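Local atomic coordinates of putative Lipoprotein (Shewanella oneidensis, PDB entry 3U24), a protein that is of unknown function, a putative lipoprotein of the DUF885 family that binds zinc and calcium ions and is probably related to metallopeptidases. Residues A236-Q248 with L478-E490. Numbering follows the deposited sequence.
Sequences ARSFRIGEELYEQ and LDYSIHVKGMTEE. With CA (calcium ion), chain R.
Arg240 grips Met487 O end-on, NH1 at 2.8 Å and NH2 at 2.9 Å, both from the same face of that carbonyl, while NH2 also meets Ile482 O at 2.7 Å, on a lone pair in its carbonyl plane. One guanidinium thus bridges two backbone carbonyls, Ile482 O in the C-terminal region of helix 459-485 and Met487 O on the loop that follows, joining the loop before helix 243-254 to the turn between helices 459-485 and 489-499; at Gly486, with positive phi, the chain leaves helical angles. A leucine in place of Arg240 would probably leave the carbonyls of Ile482 and Met487 without this shared donor and the exit after Gly486 less firmly held. Tyr246 OH donates a very short 2.5 Å bond to Asp479 OD2, which also accepts from Val519 N. Ile241 N donates to His483 ND1 (3.2 Å), nearly in the ring plane, and Gly242 N, at the N-cap of helix 243-254, donates to His483 O. Beyond ND1, the NE2 of His483 is bonded to Ala514 O, so both ring nitrogens are engaged. The two short helix segments run roughly antiparallel, at 142°, and Tyr246 fits as a knob among Asp479, Tyr480, His483 and Val484. With CG anti to the backbone N (chi1 -169°), its ring meets the edge of Tyr480 in an offset edge-to-face pair, planes at 86°, and has Val484 CG2 3.9 Å from its CG.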
ATOM      1  N   ALA A 236      -9.182   3.513  27.561  1.00 27.06           N
ATOM      2  CA  ALA A 236      -9.688   3.390  26.195  1.00 26.22           C
ATOM      3  C   ALA A 236      -9.441   1.977  25.705  1.00 26.22           C
ATOM      4  O   ALA A 236      -8.507   1.294  26.159  1.00 25.98           O
ATOM      5  CB  ALA A 236      -9.018   4.427  25.294  1.00 24.70           C
ATOM      6  N   ARG A 237     -10.259   1.538  24.759  1.00 26.16           N
ATOM      7  CA  ARG A 237      -9.986   0.287  24.044  1.00 26.90           C
ATOM      8  C   ARG A 237      -8.526   0.224  23.503  1.00 25.72           C
ATOM      9  O   ARG A 237      -7.994   1.239  23.016  1.00 24.22           O
ATOM     10  CB  ARG A 237     -10.958   0.127  22.868  1.00 27.50           C
ATOM     11  CG  ARG A 237     -10.955  -1.283  22.340  1.00 29.63           C
ATOM     12  CD  ARG A 237     -11.606  -1.392  20.980  1.00 31.20           C
ATOM     13  NE  ARG A 237     -13.023  -1.001  20.930  1.00 32.74           N
ATOM     14  CZ  ARG A 237     -14.057  -1.844  20.814  1.00 36.66           C
ATOM     15  NH1 ARG A 237     -13.856  -3.165  20.798  1.00 38.83           N
ATOM     16  NH2 ARG A 237     -15.318  -1.372  20.694  1.00 37.29           N
ATOM     17  N   SER A 238      -7.897  -0.938  23.601  1.00 24.80           N
ATOM     18  CA  SER A 238      -6.546  -1.101  23.097  1.00 26.23           C
ATOM     19  C   SER A 238      -6.578  -1.021  21.571  1.00 25.42           C
ATOM     20  O   SER A 238      -7.548  -1.433  20.945  1.00 25.32           O
ATOM     21  CB  SER A 238      -5.939  -2.473  23.492  1.00 27.36           C
ATOM     22  OG  SER A 238      -4.738  -2.743  22.744  1.00 27.42           O
ATOM     23  N   PHE A 239      -5.510  -0.498  20.998  1.00 25.07           N
ATOM     24  CA  PHE A 239      -5.332  -0.434  19.559  1.00 25.11           C
ATOM     25  C   PHE A 239      -4.915  -1.812  18.968  1.00 24.98           C
ATOM     26  O   PHE A 239      -4.913  -1.995  17.738  1.00 24.77           O
ATOM     27  CB  PHE A 239      -4.295   0.639  19.208  1.00 24.81           C
ATOM     28  CG  PHE A 239      -2.927   0.374  19.767  1.00 25.66           C
ATOM     29  CD1 PHE A 239      -2.027  -0.416  19.075  1.00 25.56           C
ATOM     30  CD2 PHE A 239      -2.514   0.965  20.959  1.00 26.93           C
ATOM     31  CE1 PHE A 239      -0.773  -0.662  19.595  1.00 25.75           C
ATOM     32  CE2 PHE A 239      -1.254   0.730  21.473  1.00 26.46           C
ATOM     33  CZ  PHE A 239      -0.392  -0.100  20.784  1.00 25.97           C
ATOM     34  N   ARG A 240      -4.565  -2.752  19.844  1.00 24.35           N
ATOM     35  CA  ARG A 240      -4.061  -4.054  19.454  1.00 24.35           C
ATOM     36  C   ARG A 240      -5.260  -4.943  19.164  1.00 24.47           C
ATOM     37  O   ARG A 240      -6.158  -5.098  20.003  1.00 25.60           O
ATOM     38  CB  ARG A 240      -3.198  -4.647  20.546  1.00 24.52           C
ATOM     39  CG  ARG A 240      -2.039  -3.746  20.974  1.00 24.97           C
ATOM     40  CD  ARG A 240      -1.557  -4.137  22.366  1.00 25.93           C
ATOM     41  NE  ARG A 240      -0.508  -3.246  22.881  1.00 26.54           N
ATOM     42  CZ  ARG A 240       0.776  -3.353  22.557  1.00 25.38           C
ATOM     43  NH1 ARG A 240       1.652  -2.516  23.061  1.00 25.61           N
ATOM     44  NH2 ARG A 240       1.178  -4.285  21.724  1.00 24.44           N
ATOM     45  N   ILE A 241      -5.341  -5.479  17.955  1.00 23.21           N
ATOM     46  CA  ILE A 241      -6.602  -6.132  17.563  1.00 23.39           C
ATOM     47  C   ILE A 241      -6.699  -7.580  18.050  1.00 23.65           C
ATOM     48  O   ILE A 241      -7.785  -8.131  18.082  1.00 24.93           O
ATOM     49  CB  ILE A 241      -6.880  -5.984  16.036  1.00 23.10           C
ATOM     50  CG1 ILE A 241      -5.824  -6.686  15.163  1.00 23.04           C
ATOM     51  CG2 ILE A 241      -6.935  -4.497  15.630  1.00 21.75           C
ATOM     52  CD1 ILE A 241      -6.180  -6.728  13.665  1.00 21.90           C
ATOM     53  N   GLY A 242      -5.584  -8.195  18.448  1.00 23.82           N
ATOM     54  CA  GLY A 242      -5.593  -9.564  18.993  1.00 24.25           C
ATOM     55  C   GLY A 242      -5.506 -10.670  17.943  1.00 25.96           C
ATOM     56  O   GLY A 242      -5.747 -10.426  16.729  1.00 24.00           O
ATOM     57  N   GLU A 243      -5.179 -11.879  18.392  1.00 26.30           N
ATOM     58  CA  GLU A 243      -4.920 -12.987  17.480  1.00 28.96           C
ATOM     59  C   GLU A 243      -6.085 -13.372  16.527  1.00 28.08           C
ATOM     60  O   GLU A 243      -5.872 -13.569  15.332  1.00 27.29           O
ATOM     61  CB  GLU A 243      -4.500 -14.227  18.262  1.00 29.83           C
ATOM     62  CG  GLU A 243      -4.169 -15.444  17.386  1.00 32.68           C
ATOM     63  CD  GLU A 243      -3.298 -16.475  18.146  1.00 36.08           C
ATOM     64  OE1 GLU A 243      -3.620 -16.777  19.326  1.00 40.87           O
ATOM     65  OE2 GLU A 243      -2.283 -16.972  17.602  1.00 35.48           O
ATOM     66  N   GLU A 244      -7.289 -13.516  17.061  1.00 29.55           N
ATOM     67  CA  GLU A 244      -8.401 -13.995  16.261  1.00 30.67           C
ATOM     68  C   GLU A 244      -8.690 -13.031  15.099  1.00 27.88           C
ATOM     69  O   GLU A 244      -8.815 -13.467  13.956  1.00 26.69           O
ATOM     70  CB  GLU A 244      -9.671 -14.249  17.082  1.00 36.10           C
ATOM     71  CG  GLU A 244     -10.769 -14.945  16.236  1.00 45.05           C
ATOM     72  CD  GLU A 244     -11.976 -15.517  17.003  1.00 56.42           C
ATOM     73  OE1 GLU A 244     -12.420 -14.911  18.017  1.00 63.01           O
ATOM     74  OE2 GLU A 244     -12.518 -16.581  16.561  1.00 67.10           O
ATOM     75  N   LEU A 245      -8.824 -11.745  15.397  1.00 25.05           N
ATOM     76  CA  LEU A 245      -9.089 -10.740  14.370  1.00 24.05           C
ATOM     77  C   LEU A 245      -7.908 -10.578  13.401  1.00 22.79           C
ATOM     78  O   LEU A 245      -8.114 -10.334  12.211  1.00 21.55           O
ATOM     79  CB  LEU A 245      -9.493  -9.404  14.980  1.00 23.28           C
ATOM     80  CG  LEU A 245     -10.833  -9.380  15.729  1.00 23.69           C
ATOM     81  CD1 LEU A 245     -11.025  -8.034  16.437  1.00 22.85           C
ATOM     82  CD2 LEU A 245     -12.012  -9.668  14.801  1.00 23.10           C
ATOM     83  N   TYR A 246      -6.693 -10.768  13.911  1.00 22.04           N
ATOM     84  CA  TYR A 246      -5.504 -10.520  13.123  1.00 21.29           C
ATOM     85  C   TYR A 246      -5.401 -11.591  12.057  1.00 21.31           C
ATOM     86  O   TYR A 246      -5.250 -11.273  10.885  1.00 20.76           O
ATOM     87  CB  TYR A 246      -4.251 -10.469  13.988  1.00 21.00           C
ATOM     88  CG  TYR A 246      -3.029  -9.955  13.257  1.00 20.21           C
ATOM     89  CD1 TYR A 246      -2.240 -10.820  12.526  1.00 20.33           C
ATOM     90  CD2 TYR A 246      -2.663  -8.629  13.322  1.00 19.93           C
ATOM     91  CE1 TYR A 246      -1.118 -10.399  11.856  1.00 19.94           C
ATOM     92  CE2 TYR A 246      -1.551  -8.171  12.656  1.00 20.03           C
ATOM     93  CZ  TYR A 246      -0.769  -9.084  11.915  1.00 20.42           C
ATOM     94  OH  TYR A 246       0.364  -8.694  11.236  1.00 20.13           O
ATOM     95  N   GLU A 247      -5.548 -12.844  12.449  1.00 21.84           N
ATOM     96  CA  GLU A 247      -5.562 -13.933  11.489  1.00 22.09           C
ATOM     97  C   GLU A 247      -6.674 -13.801  10.445  1.00 23.07           C
ATOM     98  O   GLU A 247      -6.436 -14.059   9.258  1.00 22.33           O
ATOM     99  CB  GLU A 247      -5.702 -15.266  12.192  1.00 22.62           C
ATOM    100  CG  GLU A 247      -4.482 -15.678  13.029  1.00 23.11           C
ATOM    101  CD  GLU A 247      -3.297 -16.130  12.180  1.00 23.65           C
ATOM    102  OE1 GLU A 247      -3.384 -16.132  10.915  1.00 22.77           O
ATOM    103  OE2 GLU A 247      -2.243 -16.459  12.766  1.00 24.05           O
ATOM    104  N   GLN A 248      -7.882 -13.410  10.861  1.00 24.02           N
ATOM    105  CA  GLN A 248      -8.977 -13.274   9.907  1.00 24.58           C
ATOM    106  C   GLN A 248      -8.615 -12.120   8.961  1.00 23.39           C
ATOM    107  O   GLN A 248      -8.760 -12.262   7.735  1.00 23.82           O
ATOM    108  CB  GLN A 248     -10.367 -13.066  10.579  1.00 27.54           C
ATOM    109  CG  GLN A 248     -10.915 -14.278  11.333  1.00 31.42           C
ATOM    110  CD  GLN A 248     -12.115 -14.048  12.333  1.00 35.18           C
ATOM    111  OE1 GLN A 248     -12.391 -12.941  12.812  1.00 37.72           O
ATOM    112  NE2 GLN A 248     -12.787 -15.147  12.678  1.00 37.80           N
ATOM    113  N   LEU A 478       7.210  -6.847  13.694  1.00 21.54           N
ATOM    114  CA  LEU A 478       6.672  -5.719  14.410  1.00 22.15           C
ATOM    115  C   LEU A 478       5.153  -5.734  14.379  1.00 22.09           C
ATOM    116  O   LEU A 478       4.477  -5.635  15.431  1.00 21.49           O
ATOM    117  CB  LEU A 478       7.189  -4.427  13.776  1.00 22.60           C
ATOM    118  CG  LEU A 478       6.592  -3.105  14.285  1.00 24.17           C
ATOM    119  CD1 LEU A 478       7.385  -2.643  15.474  1.00 25.03           C
ATOM    120  CD2 LEU A 478       6.632  -1.982  13.252  1.00 24.55           C
ATOM    121  N   ASP A 479       4.598  -5.874  13.175  1.00 21.97           N
ATOM    122  CA  ASP A 479       3.144  -5.760  13.049  1.00 22.70           C
ATOM    123  C   ASP A 479       2.443  -6.864  13.850  1.00 22.35           C
ATOM    124  O   ASP A 479       1.494  -6.603  14.603  1.00 21.56           O
ATOM    125  CB  ASP A 479       2.685  -5.756  11.601  1.00 23.50           C
ATOM    126  CG  ASP A 479       1.218  -5.338  11.457  1.00 25.44           C
ATOM    127  OD1 ASP A 479       0.915  -4.115  11.602  1.00 27.67           O
ATOM    128  OD2 ASP A 479       0.376  -6.229  11.161  1.00 27.13           O
ATOM    129  N   TYR A 480       2.967  -8.075  13.721  1.00 21.73           N
ATOM    130  CA  TYR A 480       2.429  -9.241  14.387  1.00 21.42           C
ATOM    131  C   TYR A 480       2.609  -9.139  15.884  1.00 21.53           C
ATOM    132  O   TYR A 480       1.661  -9.345  16.641  1.00 21.03           O
ATOM    133  CB  TYR A 480       3.102 -10.518  13.840  1.00 21.57           C
ATOM    134  CG  TYR A 480       2.532 -11.811  14.385  1.00 22.39           C
ATOM    135  CD1 TYR A 480       1.401 -12.391  13.822  1.00 22.86           C
ATOM    136  CD2 TYR A 480       3.097 -12.433  15.485  1.00 23.04           C
ATOM    137  CE1 TYR A 480       0.855 -13.584  14.344  1.00 23.57           C
ATOM    138  CE2 TYR A 480       2.564 -13.610  16.014  1.00 23.61           C
ATOM    139  CZ  TYR A 480       1.455 -14.200  15.431  1.00 24.00           C
ATOM    140  OH  TYR A 480       0.930 -15.388  15.960  1.00 24.64           O
ATOM    141  N   SER A 481       3.824  -8.818  16.321  1.00 21.58           N
ATOM    142  CA  SER A 481       4.105  -8.791  17.754  1.00 22.30           C
ATOM    143  C   SER A 481       3.289  -7.734  18.487  1.00 22.25           C
ATOM    144  O   SER A 481       2.858  -7.971  19.592  1.00 22.54           O
ATOM    145  CB  SER A 481       5.591  -8.660  18.034  1.00 22.22           C
ATOM    146  OG  SER A 481       6.285  -9.707  17.344  1.00 22.67           O
ATOM    147  N   ILE A 482       3.056  -6.600  17.853  1.00 22.33           N
ATOM    148  CA  ILE A 482       2.259  -5.525  18.443  1.00 23.22           C
ATOM    149  C   ILE A 482       0.800  -5.963  18.630  1.00 22.93           C
ATOM    150  O   ILE A 482       0.250  -5.845  19.700  1.00 23.48           O
ATOM    151  CB  ILE A 482       2.350  -4.250  17.564  1.00 23.72           C
ATOM    152  CG1 ILE A 482       3.709  -3.592  17.774  1.00 24.55           C
ATOM    153  CG2 ILE A 482       1.235  -3.244  17.889  1.00 24.75           C
ATOM    154  CD1 ILE A 482       3.964  -2.421  16.832  1.00 24.09           C
ATOM    155  N   HIS A 483       0.203  -6.529  17.599  1.00 22.42           N
ATOM    156  CA  HIS A 483      -1.210  -6.863  17.609  1.00 22.79           C
ATOM    157  C   HIS A 483      -1.560  -8.184  18.265  1.00 23.73           C
ATOM    158  O   HIS A 483      -2.683  -8.355  18.749  1.00 22.75           O
ATOM    159  CB  HIS A 483      -1.728  -6.800  16.196  1.00 21.96           C
ATOM    160  CG  HIS A 483      -1.844  -5.406  15.716  1.00 22.07           C
ATOM    161  ND1 HIS A 483      -2.781  -4.572  16.196  1.00 22.55           N
ATOM    162  CD2 HIS A 483      -1.042  -4.652  14.872  1.00 21.65           C
ATOM    163  CE1 HIS A 483      -2.605  -3.365  15.657  1.00 21.97           C
ATOM    164  NE2 HIS A 483      -1.562  -3.419  14.827  1.00 21.17           N
ATOM    165  N   VAL A 484      -0.589  -9.100  18.319  1.00 23.90           N
ATOM    166  CA  VAL A 484      -0.825 -10.441  18.798  1.00 24.38           C
ATOM    167  C   VAL A 484      -0.062 -10.730  20.081  1.00 26.23           C
ATOM    168  O   VAL A 484      -0.535 -11.516  20.906  1.00 26.98           O
ATOM    169  CB  VAL A 484      -0.491 -11.527  17.716  1.00 24.02           C
ATOM    170  CG1 VAL A 484      -0.780 -12.951  18.249  1.00 23.94           C
ATOM    171  CG2 VAL A 484      -1.329 -11.269  16.471  1.00 22.79           C
ATOM    172  N   LYS A 485       1.104 -10.124  20.255  1.00 26.88           N
ATOM    173  CA  LYS A 485       1.997 -10.550  21.345  1.00 29.00           C
ATOM    174  C   LYS A 485       2.307  -9.433  22.337  1.00 28.11           C
ATOM    175  O   LYS A 485       3.239  -9.558  23.121  1.00 29.31           O
ATOM    176  CB  LYS A 485       3.329 -11.085  20.785  1.00 29.51           C
ATOM    177  CG  LYS A 485       3.199 -12.275  19.867  1.00 30.43           C
ATOM    178  CD  LYS A 485       4.566 -12.639  19.300  1.00 31.54           C
ATOM    179  CE  LYS A 485       5.487 -13.324  20.303  1.00 32.51           C
ATOM    180  NZ  LYS A 485       5.170 -14.779  20.322  1.00 36.40           N
ATOM    181  N   GLY A 486       1.555  -8.344  22.285  1.00 27.73           N
ATOM    182  CA  GLY A 486       1.746  -7.229  23.233  1.00 28.76           C
ATOM    183  C   GLY A 486       3.121  -6.556  23.228  1.00 28.96           C
ATOM    184  O   GLY A 486       3.563  -6.095  24.254  1.00 30.65           O
HETATM  185  N   MSE A 487       3.798  -6.472  22.086  1.00 28.41           N
HETATM  186  CA  MSE A 487       5.109  -5.793  22.039  1.00 28.14           C
HETATM  187  C   MSE A 487       4.927  -4.326  22.427  1.00 28.33           C
HETATM  188  O   MSE A 487       3.970  -3.687  21.991  1.00 26.48           O
HETATM  189  CB  MSE A 487       5.717  -5.906  20.639  1.00 27.78           C
HETATM  190  CG  MSE A 487       6.937  -5.050  20.363  1.00 27.01           C
HETATM  191 SE   MSE A 487       7.699  -5.368  18.598  0.80 25.65          SE
HETATM  192  CE  MSE A 487       8.892  -6.853  19.002  1.00 26.03           C
ATOM    193  N   THR A 488       5.813  -3.815  23.287  1.00 28.82           N
ATOM    194  CA  THR A 488       5.743  -2.426  23.753  1.00 28.97           C
ATOM    195  C   THR A 488       6.444  -1.470  22.803  1.00 28.43           C
ATOM    196  O   THR A 488       7.253  -1.895  21.971  1.00 27.47           O
ATOM    197  CB  THR A 488       6.483  -2.260  25.081  1.00 30.51           C
ATOM    198  OG1 THR A 488       7.863  -2.600  24.862  1.00 30.55           O
ATOM    199  CG2 THR A 488       5.841  -3.168  26.197  1.00 31.69           C
ATOM    200  N   GLU A 489       6.189  -0.173  22.980  1.00 28.40           N
ATOM    201  CA  GLU A 489       6.808   0.841  22.160  1.00 29.15           C
ATOM    202  C   GLU A 489       8.334   0.725  22.213  1.00 29.40           C
ATOM    203  O   GLU A 489       8.983   0.751  21.145  1.00 28.42           O
ATOM    204  CB  GLU A 489       6.352   2.240  22.580  1.00 31.46           C
ATOM    205  CG  GLU A 489       6.938   3.383  21.742  1.00 33.88           C
ATOM    206  CD  GLU A 489       6.323   4.759  22.060  1.00 36.89           C
ATOM    207  OE1 GLU A 489       5.436   4.862  22.939  1.00 38.64           O
ATOM    208  OE2 GLU A 489       6.739   5.772  21.445  1.00 41.33           O
ATOM    209  N   GLU A 490       8.903   0.588  23.425  1.00 28.49           N
ATOM    210  CA  GLU A 490      10.361   0.447  23.594  1.00 28.48           C
ATOM    211  C   GLU A 490      10.879  -0.813  22.903  1.00 28.38           C
ATOM    212  O   GLU A 490      11.908  -0.782  22.246  1.00 27.69           O
ATOM    213  CB  GLU A 490      10.776   0.438  25.092  1.00 29.01           C
TER
HETATM  214 CA    CA R 602       5.180   7.482  22.163  1.00 68.10          CA
HETATM  215  O   HOH W   1      -1.468 -15.897  15.291  1.00 22.95           O
HETATM  216  O   HOH W   2      -3.695 -11.860  21.029  1.00 37.52           O
HETATM  217  O   HOH W   3       7.161   7.931  23.703  1.00 64.28           O
HETATM  218  O   HOH W   4       3.280   6.911  20.904  1.00 55.19           O